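Local coordinates for protein endonuclease V isoform X2 (Ciona intestinalis, PDB 6OZI) that probably cleaves inosine-containing nucleic acid in a metal-dependent reaction, as an endonuclease V of the RNase H clan, at residues I123-A128 and I177-K182; K145-I150 and T158-Q163. The protein carries 1 engineered substitution. All coordinates share one frame; numbering follows the deposited sequence. Where two conformers were deposited one is given.

Interaction 1 (I123-A128 and I177-K182); sequences IRRCGA and IISTEK. With nucleotides of chain C.
Two first torsions bring Arg125 and Ser179 together: CG of Arg125 stands anti to its carbonyl carbon (chi1 -56°), with a second bend at chi2, and the Ser179 hydroxyl lies opposite its own backbone N (chi1 158°). The serine opens an ST motif at the end of strand 174-179, the outermost strand on one side of the RNase H-like sheet, where Lys182 N donates to Ser179 OG at 2.9 Å. Arg125 reaches this turn with NH2. Ser179 OG sits near the guanidinium plane, at its edge, 3.6 Å from Arg125 NH2, too long to count as a bond; the CG methylene of Lys182 approaches the same nitrogen obliquely, also at 3.6 Å. What fixes the pair is shared: Asp153 forms a salt bridge with Arg125 NH2 and a hydrogen bond with Ser179 OG, while Glu184 takes Arg125 NE and the carbonyl of His122 takes NH1. All three guanidinium nitrogens therefore have acceptors, and two carboxylates probably stabilise the buried charge. The Lys182 ammonium stays well apart, with NZ 6.9 Å from Arg125 NH2. Farther along 123-128 the loop leaves the turn and meets the flipped-out inosine at the start of helix 128-136, with Gly127 as N-cap. There Ala128 N approaches N1 of DI5 of chain C to 2.8 Å.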
ATOM      1  N   ILE A 123     -27.264  11.073   9.239  1.00 23.21           N
ATOM      2  CA  ILE A 123     -28.706  10.816   9.246  1.00 25.10           C
ATOM      3  C   ILE A 123     -29.404  11.578  10.370  1.00 26.52           C
ATOM      4  O   ILE A 123     -30.510  12.106  10.189  1.00 28.88           O
ATOM      5  CB  ILE A 123     -28.991   9.305   9.326  1.00 27.19           C
ATOM      6  CG1 ILE A 123     -30.505   9.075   9.379  1.00 28.43           C
ATOM      7  CG2 ILE A 123     -28.258   8.670  10.510  1.00 27.45           C
ATOM      8  CD1 ILE A 123     -30.919   7.627   9.250  1.00 30.39           C
ATOM      9  N   ARG A 124     -28.786  11.638  11.550  1.00 26.32           N
ATOM     10  CA  ARG A 124     -29.336  12.407  12.657  1.00 27.33           C
ATOM     11  C   ARG A 124     -28.516  13.666  12.936  1.00 27.59           C
ATOM     12  O   ARG A 124     -28.568  14.205  14.045  1.00 28.11           O
ATOM     13  CB  ARG A 124     -29.457  11.534  13.908  1.00 27.24           C
ATOM     14  CG  ARG A 124     -30.633  10.538  13.873  1.00 27.98           C
ATOM     15  CD  ARG A 124     -30.514   9.453  14.954  1.00 28.21           C
ATOM     16  NE  ARG A 124     -29.312   8.632  14.793  1.00 27.79           N
ATOM     17  CZ  ARG A 124     -29.230   7.539  14.033  1.00 25.76           C
ATOM     18  NH1 ARG A 124     -30.283   7.113  13.342  1.00 25.24           N
ATOM     19  NH2 ARG A 124     -28.085   6.874  13.961  1.00 24.45           N
ATOM     20  N   ARG A 125     -27.765  14.144  11.940  1.00 24.95           N
ATOM     21  CA  ARG A 125     -27.024  15.407  12.016  1.00 25.29           C
ATOM     22  C   ARG A 125     -26.039  15.425  13.182  1.00 26.82           C
ATOM     23  O   ARG A 125     -25.825  16.455  13.820  1.00 27.71           O
ATOM     24  CB  ARG A 125     -27.981  16.596  12.098  1.00 26.46           C
ATOM     25  CG  ARG A 125     -28.983  16.664  10.958  1.00 27.22           C
ATOM     26  CD  ARG A 125     -28.293  16.727   9.591  1.00 26.82           C
ATOM     27  NE  ARG A 125     -29.255  17.060   8.545  1.00 27.00           N
ATOM     28  CZ  ARG A 125     -29.906  16.162   7.809  1.00 27.23           C
ATOM     29  NH1 ARG A 125     -29.687  14.860   7.986  1.00 25.28           N
ATOM     30  NH2 ARG A 125     -30.777  16.568   6.893  1.00 28.00           N
ATOM     31  N   CYS A 126     -25.399  14.290  13.433  1.00 26.85           N
ATOM     32  CA  CYS A 126     -24.502  14.132  14.565  0.92 27.00           C
ATOM     33  C   CYS A 126     -23.428  13.097  14.229  1.00 26.70           C
ATOM     34  O   CYS A 126     -23.273  12.080  14.910  1.00 27.45           O
ATOM     35  CB  CYS A 126     -25.300  13.733  15.807  0.92 28.65           C
ATOM     36  SG  CYS A 126     -24.359  13.668  17.358  0.92 28.70           S
ATOM     37  N   GLY A 127     -22.668  13.339  13.160  1.00 25.41           N
ATOM     38  CA  GLY A 127     -21.569  12.460  12.822  1.00 24.33           C
ATOM     39  C   GLY A 127     -20.426  12.593  13.817  1.00 24.01           C
ATOM     40  O   GLY A 127     -20.399  13.488  14.665  1.00 23.53           O
ATOM     41  N   ALA A 128     -19.446  11.690  13.680  1.00 22.59           N
ATOM     42  CA  ALA A 128     -18.384  11.568  14.681  1.00 22.07           C
ATOM     43  C   ALA A 128     -17.610  12.868  14.856  1.00 22.33           C
ATOM     44  O   ALA A 128     -17.244  13.224  15.980  1.00 22.59           O
ATOM     45  CB  ALA A 128     -17.435  10.424  14.313  1.00 19.62           C
ATOM     46  N   ILE A 177     -23.758  19.434  -1.261  1.00 18.83           N
ATOM     47  CA  ILE A 177     -24.544  18.218  -1.099  1.00 19.41           C
ATOM     48  C   ILE A 177     -25.756  18.576  -0.250  1.00 21.83           C
ATOM     49  O   ILE A 177     -25.613  19.175   0.823  1.00 22.51           O
ATOM     50  CB  ILE A 177     -23.705  17.098  -0.460  1.00 21.17           C
ATOM     51  CG1 ILE A 177     -22.638  16.628  -1.450  1.00 22.27           C
ATOM     52  CG2 ILE A 177     -24.583  15.945  -0.014  1.00 20.76           C
ATOM     53  CD1 ILE A 177     -21.555  15.752  -0.836  1.00 24.88           C
ATOM     54  N   ILE A 178     -26.952  18.267  -0.752  1.00 21.61           N
ATOM     55  CA  ILE A 178     -28.184  18.832  -0.213  1.00 22.41           C
ATOM     56  C   ILE A 178     -29.146  17.725   0.183  1.00 23.40           C
ATOM     57  O   ILE A 178     -29.330  16.749  -0.551  1.00 25.61           O
ATOM     58  CB  ILE A 178     -28.843  19.771  -1.250  1.00 22.12           C
ATOM     59  CG1 ILE A 178     -28.010  21.041  -1.428  1.00 20.62           C
ATOM     60  CG2 ILE A 178     -30.272  20.109  -0.861  1.00 24.97           C
ATOM     61  CD1 ILE A 178     -28.329  21.809  -2.704  1.00 19.81           C
ATOM     62  N   SER A 179     -29.813  17.923   1.315  1.00 23.11           N
ATOM     63  CA  SER A 179     -30.949  17.108   1.725  1.00 25.68           C
ATOM     64  C   SER A 179     -32.222  17.677   1.122  1.00 26.15           C
ATOM     65  O   SER A 179     -32.589  18.818   1.414  1.00 26.80           O
ATOM     66  CB  SER A 179     -31.071  17.082   3.246  1.00 27.08           C
ATOM     67  OG  SER A 179     -32.395  16.756   3.647  1.00 29.97           O
ATOM     68  N   THR A 180     -32.904  16.882   0.305  1.00 26.42           N
ATOM     69  CA  THR A 180     -34.183  17.303  -0.252  1.00 28.28           C
ATOM     70  C   THR A 180     -35.316  17.184   0.750  1.00 29.49           C
ATOM     71  O   THR A 180     -36.368  17.800   0.556  1.00 31.68           O
ATOM     72  CB  THR A 180     -34.529  16.488  -1.504  1.00 31.20           C
ATOM     73  OG1 THR A 180     -34.496  15.090  -1.188  1.00 35.27           O
ATOM     74  CG2 THR A 180     -33.549  16.777  -2.625  1.00 28.69           C
ATOM     75  N   GLU A 181     -35.114  16.435   1.831  1.00 28.16           N
ATOM     76  CA  GLU A 181     -36.159  16.292   2.834  1.00 31.13           C
ATOM     77  C   GLU A 181     -36.162  17.476   3.787  1.00 29.64           C
ATOM     78  O   GLU A 181     -37.228  17.904   4.234  1.00 31.94           O
ATOM     79  CB  GLU A 181     -35.951  14.985   3.607  1.00 34.47           C
ATOM     80  CG  GLU A 181     -36.793  14.826   4.868  1.00 38.92           C
ATOM     81  CD  GLU A 181     -38.181  14.293   4.580  1.00 44.84           C
ATOM     82  OE1 GLU A 181     -38.417  13.827   3.440  1.00 46.29           O
ATOM     83  OE2 GLU A 181     -39.036  14.339   5.494  1.00 48.69           O
ATOM     84  N   LYS A 182     -34.987  18.026   4.092  1.00 28.26           N
ATOM     85  CA  LYS A 182     -34.868  19.184   4.959  1.00 28.08           C
ATOM     86  C   LYS A 182     -34.508  20.466   4.221  1.00 27.16           C
ATOM     87  O   LYS A 182     -34.477  21.527   4.854  1.00 28.38           O
ATOM     88  CB  LYS A 182     -33.831  18.913   6.058  1.00 26.11           C
ATOM     89  CG  LYS A 182     -34.203  17.748   6.951  1.00 30.14           C
ATOM     90  CD  LYS A 182     -35.639  17.889   7.473  1.00 36.00           C
ATOM     91  CE  LYS A 182     -35.939  16.882   8.578  1.00 39.64           C
ATOM     92  NZ  LYS A 182     -37.333  17.025   9.097  1.00 44.25           N
TER
ATOM     93  P    DI C   5     -19.751   4.028   4.641  1.00 26.98           P
ATOM     94  OP1  DI C   5     -19.251   3.696   3.263  1.00 28.32           O
ATOM     95  OP2  DI C   5     -19.441   2.935   5.634  1.00 27.07           O
ATOM     96  O5'  DI C   5     -19.184   5.497   5.131  1.00 27.31           O
ATOM     97  C5'  DI C   5     -18.898   6.499   4.189  1.00 25.36           C
ATOM     98  C4'  DI C   5     -18.057   7.584   4.842  1.00 23.48           C
ATOM     99  O4'  DI C   5     -18.945   8.258   6.017  1.00 23.70           O
ATOM    100  C3'  DI C   5     -16.961   7.101   5.396  1.00 23.66           C
ATOM    101  O3'  DI C   5     -15.801   8.035   5.227  1.00 24.02           O
ATOM    102  C2'  DI C   5     -17.260   6.975   6.910  1.00 22.14           C
ATOM    103  C1'  DI C   5     -18.323   8.065   7.158  1.00 22.73           C
ATOM    104  N9   DI C   5     -19.249   7.583   8.195  1.00 24.08           N
ATOM    105  C8   DI C   5     -20.050   6.524   8.392  1.00 25.24           C
ATOM    106  N7   DI C   5     -20.629   6.691   9.600  1.00 24.03           N
ATOM    107  C5   DI C   5     -20.188   7.822  10.125  1.00 23.97           C
ATOM    108  C6   DI C   5     -20.487   8.520  11.452  1.00 26.24           C
ATOM    109  O6   DI C   5     -21.233   8.047  12.237  1.00 28.07           O
ATOM    110  N1   DI C   5     -19.846   9.752  11.752  1.00 25.73           N
ATOM    111  C2   DI C   5     -18.927  10.335  10.821  1.00 24.41           C
ATOM    112  N3   DI C   5     -18.643   9.664   9.564  1.00 22.21           N
ATOM    113  C4   DI C   5     -19.316   8.380   9.250  1.00 22.76           C
TER

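Interaction 2 (K145-I150 and T158-Q163); sequences KSLIEI and TEVISQ. With nucleotides of chain C.
Leu147, Val160 and Thr158 have the most surface buried where the loop 145-150 passes helix 157-169 of this RNase H-like domain. Leu147 carries the contact. Its CG lies anti to the backbone N (chi1 -176°), and chi2 of 71° then turns the CD2 branch to the helix, 3.7 Å from Val160 CB. Both valine methyls also lie close to this one carbon, CG1 at 3.9 Å and CG2 at 4.0 Å, so the leucine tip meets the branch point of Val160 and the two side chains cross at a slant. Ile177 of strand 174-179 touches both residues, and Phe121 adds to the packing on Leu147. Thr158 contributes differently: its CB points away from the loop, and the nearest approach is from its backbone N to Glu149 OE2, at 4.4 Å, which is not a bond. That carboxylate oxygen instead accepts from the backbone N of Lys157 in the first turn of the helix, an interaction probably aided by the helix dipole.

The same loop also holds the nucleic acid of chain C. Glu149 N donates to O4' of DC4 at 2.9 Å, with a nearly straight N-H...O angle of 165°, and the Ile148 CD1 methyl lies 3.8 Å from C8 of the inosine base. At the ribo-adenosine A6, Lys145 supplies both its backbone N and NZ to OP1, whereas Ser146 OG donates to OP2 at 2.9 Å. The chemistry is thus divided: apolar contacts seat the loop against the helix through Leu147, while backbone N-H groups and polar side chains on its neighbours hold the sugar and phosphate, consistent with a role in placing the strand for cleavage.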
ATOM      1  N   LYS A 145     -13.611  10.514   2.923  1.00 23.04           N
ATOM      2  CA  LYS A 145     -13.015  10.121   1.653  1.00 25.97           C
ATOM      3  C   LYS A 145     -13.994   9.405   0.738  1.00 27.00           C
ATOM      4  O   LYS A 145     -13.726   9.279  -0.463  1.00 27.50           O
ATOM      5  CB  LYS A 145     -11.805   9.217   1.890  1.00 26.54           C
ATOM      6  CG  LYS A 145     -10.705   9.870   2.695  1.00 26.98           C
ATOM      7  CD  LYS A 145      -9.571   8.881   2.959  1.00 28.49           C
ATOM      8  CE  LYS A 145      -9.992   7.847   3.976  1.00 27.16           C
ATOM      9  NZ  LYS A 145     -10.249   8.502   5.288  1.00 27.34           N
ATOM     10  N   SER A 146     -15.096   8.909   1.284  1.00 25.34           N
ATOM     11  CA  SER A 146     -16.163   8.319   0.498  1.00 26.84           C
ATOM     12  C   SER A 146     -17.485   8.916   0.962  1.00 25.08           C
ATOM     13  O   SER A 146     -17.597   9.462   2.061  1.00 23.83           O
ATOM     14  CB  SER A 146     -16.178   6.785   0.622  1.00 30.19           C
ATOM     15  OG  SER A 146     -16.332   6.401   1.979  1.00 32.56           O
ATOM     16  N   LEU A 147     -18.487   8.811   0.106  1.00 26.69           N
ATOM     17  CA  LEU A 147     -19.761   9.465   0.339  1.00 25.28           C
ATOM     18  C   LEU A 147     -20.687   8.534   1.107  1.00 23.82           C
ATOM     19  O   LEU A 147     -20.866   7.375   0.727  1.00 21.87           O
ATOM     20  CB  LEU A 147     -20.399   9.866  -0.987  1.00 26.27           C
ATOM     21  CG  LEU A 147     -21.701  10.650  -0.901  1.00 26.89           C
ATOM     22  CD1 LEU A 147     -21.408  12.040  -0.402  1.00 26.53           C
ATOM     23  CD2 LEU A 147     -22.350  10.700  -2.260  1.00 26.99           C
ATOM     24  N   ILE A 148     -21.268   9.033   2.185  1.00 23.24           N
ATOM     25  CA  ILE A 148     -22.310   8.272   2.854  1.00 23.66           C
ATOM     26  C   ILE A 148     -23.627   8.509   2.125  1.00 23.69           C
ATOM     27  O   ILE A 148     -23.931   9.636   1.704  1.00 21.27           O
ATOM     28  CB  ILE A 148     -22.399   8.642   4.347  1.00 24.68           C
ATOM     29  CG1 ILE A 148     -23.274   7.615   5.077  1.00 26.31           C
ATOM     30  CG2 ILE A 148     -22.932  10.074   4.543  1.00 23.71           C
ATOM     31  CD1 ILE A 148     -23.145   7.644   6.565  1.00 27.22           C
ATOM     32  N   GLU A 149     -24.385   7.431   1.922  1.00 24.90           N
ATOM     33  CA  GLU A 149     -25.714   7.509   1.329  1.00 27.13           C
ATOM     34  C   GLU A 149     -26.745   7.679   2.433  1.00 25.47           C
ATOM     35  O   GLU A 149     -26.712   6.959   3.434  1.00 26.39           O
ATOM     36  CB  GLU A 149     -26.045   6.262   0.502  1.00 31.87           C
ATOM     37  CG  GLU A 149     -25.375   6.184  -0.866  1.00 35.94           C
ATOM     38  CD  GLU A 149     -26.268   5.540  -1.920  1.00 40.22           C
ATOM     39  OE1 GLU A 149     -27.427   5.188  -1.612  1.00 42.91           O
ATOM     40  OE2 GLU A 149     -25.821   5.397  -3.074  1.00 41.51           O
ATOM     41  N   ILE A 150     -27.651   8.630   2.256  1.00 23.60           N
ATOM     42  CA  ILE A 150     -28.730   8.821   3.218  1.00 25.81           C
ATOM     43  C   ILE A 150     -30.066   8.838   2.486  1.00 26.53           C
ATOM     44  O   ILE A 150     -30.520   9.914   2.073  1.00 26.54           O
ATOM     45  CB  ILE A 150     -28.539  10.110   4.032  1.00 25.63           C
ATOM     46  CG1 ILE A 150     -27.105  10.212   4.546  1.00 25.08           C
ATOM     47  CG2 ILE A 150     -29.502  10.126   5.214  1.00 25.06           C
ATOM     48  CD1 ILE A 150     -26.852  11.443   5.378  1.00 26.42           C
ATOM     49  N   THR A 158     -24.673   7.732  -6.661  1.00 32.85           N
ATOM     50  CA  THR A 158     -24.576   7.894  -8.113  1.00 33.97           C
ATOM     51  C   THR A 158     -25.017   9.290  -8.555  1.00 33.50           C
ATOM     52  O   THR A 158     -24.393   9.898  -9.438  1.00 34.32           O
ATOM     53  CB  THR A 158     -25.395   6.816  -8.832  1.00 36.60           C
ATOM     54  OG1 THR A 158     -26.773   6.913  -8.452  1.00 36.43           O
ATOM     55  CG2 THR A 158     -24.872   5.425  -8.498  1.00 39.53           C
ATOM     56  N   GLU A 159     -26.077   9.825  -7.940  1.00 32.97           N
ATOM     57  CA  GLU A 159     -26.578  11.140  -8.339  1.00 31.92           C
ATOM     58  C   GLU A 159     -25.608  12.252  -7.953  1.00 31.24           C
ATOM     59  O   GLU A 159     -25.357  13.170  -8.747  1.00 30.92           O
ATOM     60  CB  GLU A 159     -27.961  11.375  -7.731  1.00 30.90           C
ATOM     61  CG  GLU A 159     -28.940  10.256  -8.074  1.00 34.95           C
ATOM     62  CD  GLU A 159     -30.332  10.469  -7.510  1.00 37.25           C
ATOM     63  OE1 GLU A 159     -30.482  11.214  -6.515  1.00 36.72           O
ATOM     64  OE2 GLU A 159     -31.285   9.880  -8.069  1.00 40.41           O
ATOM     65  N   VAL A 160     -25.036  12.176  -6.748  1.00 30.64           N
ATOM     66  CA  VAL A 160     -24.078  13.189  -6.313  1.00 29.43           C
ATOM     67  C   VAL A 160     -22.848  13.166  -7.207  1.00 29.31           C
ATOM     68  O   VAL A 160     -22.337  14.213  -7.622  1.00 28.74           O
ATOM     69  CB  VAL A 160     -23.693  12.974  -4.837  1.00 30.19           C
ATOM     70  CG1 VAL A 160     -22.505  13.856  -4.460  1.00 28.15           C
ATOM     71  CG2 VAL A 160     -24.881  13.240  -3.924  1.00 29.82           C
ATOM     72  N   ILE A 161     -22.341  11.968  -7.496  1.00 30.26           N
ATOM     73  CA  ILE A 161     -21.148  11.855  -8.327  1.00 31.56           C
ATOM     74  C   ILE A 161     -21.414  12.380  -9.734  1.00 31.62           C
ATOM     75  O   ILE A 161     -20.589  13.104 -10.303  1.00 32.39           O
ATOM     76  CB  ILE A 161     -20.645  10.400  -8.345  1.00 35.83           C
ATOM     77  CG1 ILE A 161     -20.170  10.002  -6.951  1.00 37.75           C
ATOM     78  CG2 ILE A 161     -19.525  10.233  -9.352  1.00 37.37           C
ATOM     79  CD1 ILE A 161     -19.219  11.014  -6.338  1.00 37.38           C
ATOM     80  N   SER A 162     -22.565  12.033 -10.320  1.00 30.56           N
ATOM     81  CA  SER A 162     -22.834  12.516 -11.674  1.00 33.12           C
ATOM     82  C   SER A 162     -23.002  14.032 -11.689  1.00 32.75           C
ATOM     83  O   SER A 162     -22.509  14.707 -12.603  1.00 34.29           O
ATOM     84  CB  SER A 162     -24.063  11.823 -12.265  1.00 34.99           C
ATOM     85  OG  SER A 162     -25.256  12.286 -11.666  1.00 35.09           O
ATOM     86  N   GLN A 163     -23.679  14.587 -10.676  1.00 32.04           N
ATOM     87  CA  GLN A 163     -23.788  16.040 -10.563  1.00 30.71           C
ATOM     88  C   GLN A 163     -22.411  16.684 -10.440  1.00 27.42           C
ATOM     89  O   GLN A 163     -22.169  17.763 -10.998  1.00 27.56           O
ATOM     90  CB  GLN A 163     -24.676  16.422  -9.376  1.00 31.11           C
ATOM     91  CG  GLN A 163     -25.070  17.894  -9.373  1.00 32.25           C
ATOM     92  CD  GLN A 163     -26.019  18.278  -8.240  1.00 32.80           C
ATOM     93  OE1 GLN A 163     -26.457  17.432  -7.462  1.00 32.80           O
ATOM     94  NE2 GLN A 163     -26.340  19.566  -8.152  1.00 33.12           N
TER
ATOM     95  P    DC C   4     -23.271   1.055   0.383  1.00 37.94           P
ATOM     96  OP1  DC C   4     -23.735   1.110  -1.018  1.00 39.80           O
ATOM     97  OP2  DC C   4     -21.905   0.564   0.689  1.00 39.38           O
ATOM     98  O5'  DC C   4     -23.456   2.500   1.025  1.00 34.10           O
ATOM     99  C5'  DC C   4     -22.375   3.401   1.081  1.00 31.66           C
ATOM    100  C4'  DC C   4     -22.435   4.199   2.369  1.00 28.83           C
ATOM    101  O4'  DC C   4     -23.795   4.668   2.574  1.00 27.91           O
ATOM    102  C3'  DC C   4     -22.065   3.400   3.623  1.00 26.48           C
ATOM    103  O3'  DC C   4     -21.340   4.213   4.522  1.00 25.12           O
ATOM    104  C2'  DC C   4     -23.416   2.998   4.197  1.00 26.43           C
ATOM    105  C1'  DC C   4     -24.275   4.197   3.822  1.00 28.66           C
ATOM    106  N1   DC C   4     -25.721   3.864   3.699  1.00 32.11           N
ATOM    107  C2   DC C   4     -26.593   4.252   4.719  1.00 36.07           C
ATOM    108  O2   DC C   4     -26.139   4.872   5.692  1.00 35.88           O
ATOM    109  N3   DC C   4     -27.912   3.939   4.614  1.00 38.53           N
ATOM    110  C4   DC C   4     -28.353   3.270   3.549  1.00 39.52           C
ATOM    111  N4   DC C   4     -29.661   2.989   3.485  1.00 43.85           N
ATOM    112  C5   DC C   4     -27.475   2.865   2.497  1.00 36.94           C
ATOM    113  C6   DC C   4     -26.179   3.175   2.616  1.00 33.50           C
ATOM    114  P     A C   6     -14.305   7.460   5.087  1.00 25.22           P
ATOM    115  OP1   A C   6     -13.381   8.613   4.952  1.00 24.49           O
ATOM    116  OP2   A C   6     -14.324   6.391   4.055  1.00 25.80           O
ATOM    117  O5'   A C   6     -14.002   6.797   6.502  1.00 26.22           O
ATOM    118  C5'   A C   6     -13.794   7.600   7.656  1.00 25.64           C
ATOM    119  C4'   A C   6     -13.412   6.746   8.834  1.00 25.85           C
ATOM    120  O4'   A C   6     -14.488   5.818   9.112  1.00 25.68           O
ATOM    121  C3'   A C   6     -12.200   5.862   8.612  1.00 26.48           C
ATOM    122  O3'   A C   6     -10.990   6.542   8.878  1.00 26.38           O
ATOM    123  C2'   A C   6     -12.452   4.679   9.538  1.00 29.12           C
ATOM    124  O2'   A C   6     -12.093   4.998  10.874  1.00 31.44           O
ATOM    125  C1'   A C   6     -13.966   4.562   9.476  1.00 27.33           C
ATOM    126  N9    A C   6     -14.461   3.563   8.511  1.00 27.52           N
ATOM    127  C8    A C   6     -15.206   3.806   7.380  1.00 25.78           C
ATOM    128  N7    A C   6     -15.559   2.721   6.735  1.00 26.69           N
ATOM    129  C5    A C   6     -15.027   1.695   7.503  1.00 27.56           C
ATOM    130  C6    A C   6     -15.055   0.294   7.366  1.00 29.25           C
ATOM    131  N6    A C   6     -15.666  -0.345   6.361  1.00 29.07           N
ATOM    132  N1    A C   6     -14.429  -0.442   8.314  1.00 29.81           N
ATOM    133  C2    A C   6     -13.815   0.191   9.322  1.00 29.46           C
ATOM    134  N3    A C   6     -13.723   1.497   9.559  1.00 29.25           N
ATOM    135  C4    A C   6     -14.359   2.199   8.605  1.00 27.96           C
ATOM    136  P    DI C   5     -19.751   4.028   4.641  1.00 26.98           P
ATOM    137  OP1  DI C   5     -19.251   3.696   3.263  1.00 28.32           O
ATOM    138  OP2  DI C   5     -19.441   2.935   5.634  1.00 27.07           O
ATOM    139  O5'  DI C   5     -19.184   5.497   5.131  1.00 27.31           O
ATOM    140  C5'  DI C   5     -18.898   6.499   4.189  1.00 25.36           C
ATOM    141  C4'  DI C   5     -18.057   7.584   4.842  1.00 23.48           C
ATOM    142  O4'  DI C   5     -18.945   8.258   6.017  1.00 23.70           O
ATOM    143  C3'  DI C   5     -16.961   7.101   5.396  1.00 23.66           C
ATOM    144  O3'  DI C   5     -15.801   8.035   5.227  1.00 24.02           O
ATOM    145  C2'  DI C   5     -17.260   6.975   6.910  1.00 22.14           C
ATOM    146  C1'  DI C   5     -18.323   8.065   7.158  1.00 22.73           C
ATOM    147  N9   DI C   5     -19.249   7.583   8.195  1.00 24.08           N
ATOM    148  C8   DI C   5     -20.050   6.524   8.392  1.00 25.24           C
ATOM    149  N7   DI C   5     -20.629   6.691   9.600  1.00 24.03           N
ATOM    150  C5   DI C   5     -20.188   7.822  10.125  1.00 23.97           C
ATOM    151  C6   DI C   5     -20.487   8.520  11.452  1.00 26.24           C
ATOM    152  O6   DI C   5     -21.233   8.047  12.237  1.00 28.07           O
ATOM    153  N1   DI C   5     -19.846   9.752  11.752  1.00 25.73           N
ATOM    154  C2   DI C   5     -18.927  10.335  10.821  1.00 24.41           C
ATOM    155  N3   DI C   5     -18.643   9.664   9.564  1.00 22.21           N
ATOM    156  C4   DI C   5     -19.316   8.380   9.250  1.00 22.76           C
TER

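In the fold
Interaction 2 is nested in the loop of chain closed by interaction 1, and their centres lie 13 Å apart. Strand 174-179, which follows helix 157-169, joins them: Ile177 CD1 packs 3.7 Å from Leu147 CD1, and Ile177 CG1 lies 4.1 Å from Val160 CG1. A second junction brings Ile150 CD1 to Ile123 N at 3.9 Å. Interaction 1 is the more buried contact, yet it is polar, centred on an arginine compensated by acidic neighbours; interaction 2 is only partly buried and rests on aliphatic packing. Both loops also meet the inosine nucleotide, 123-128 near N1 of its base and 145-150 along its sugar and C8.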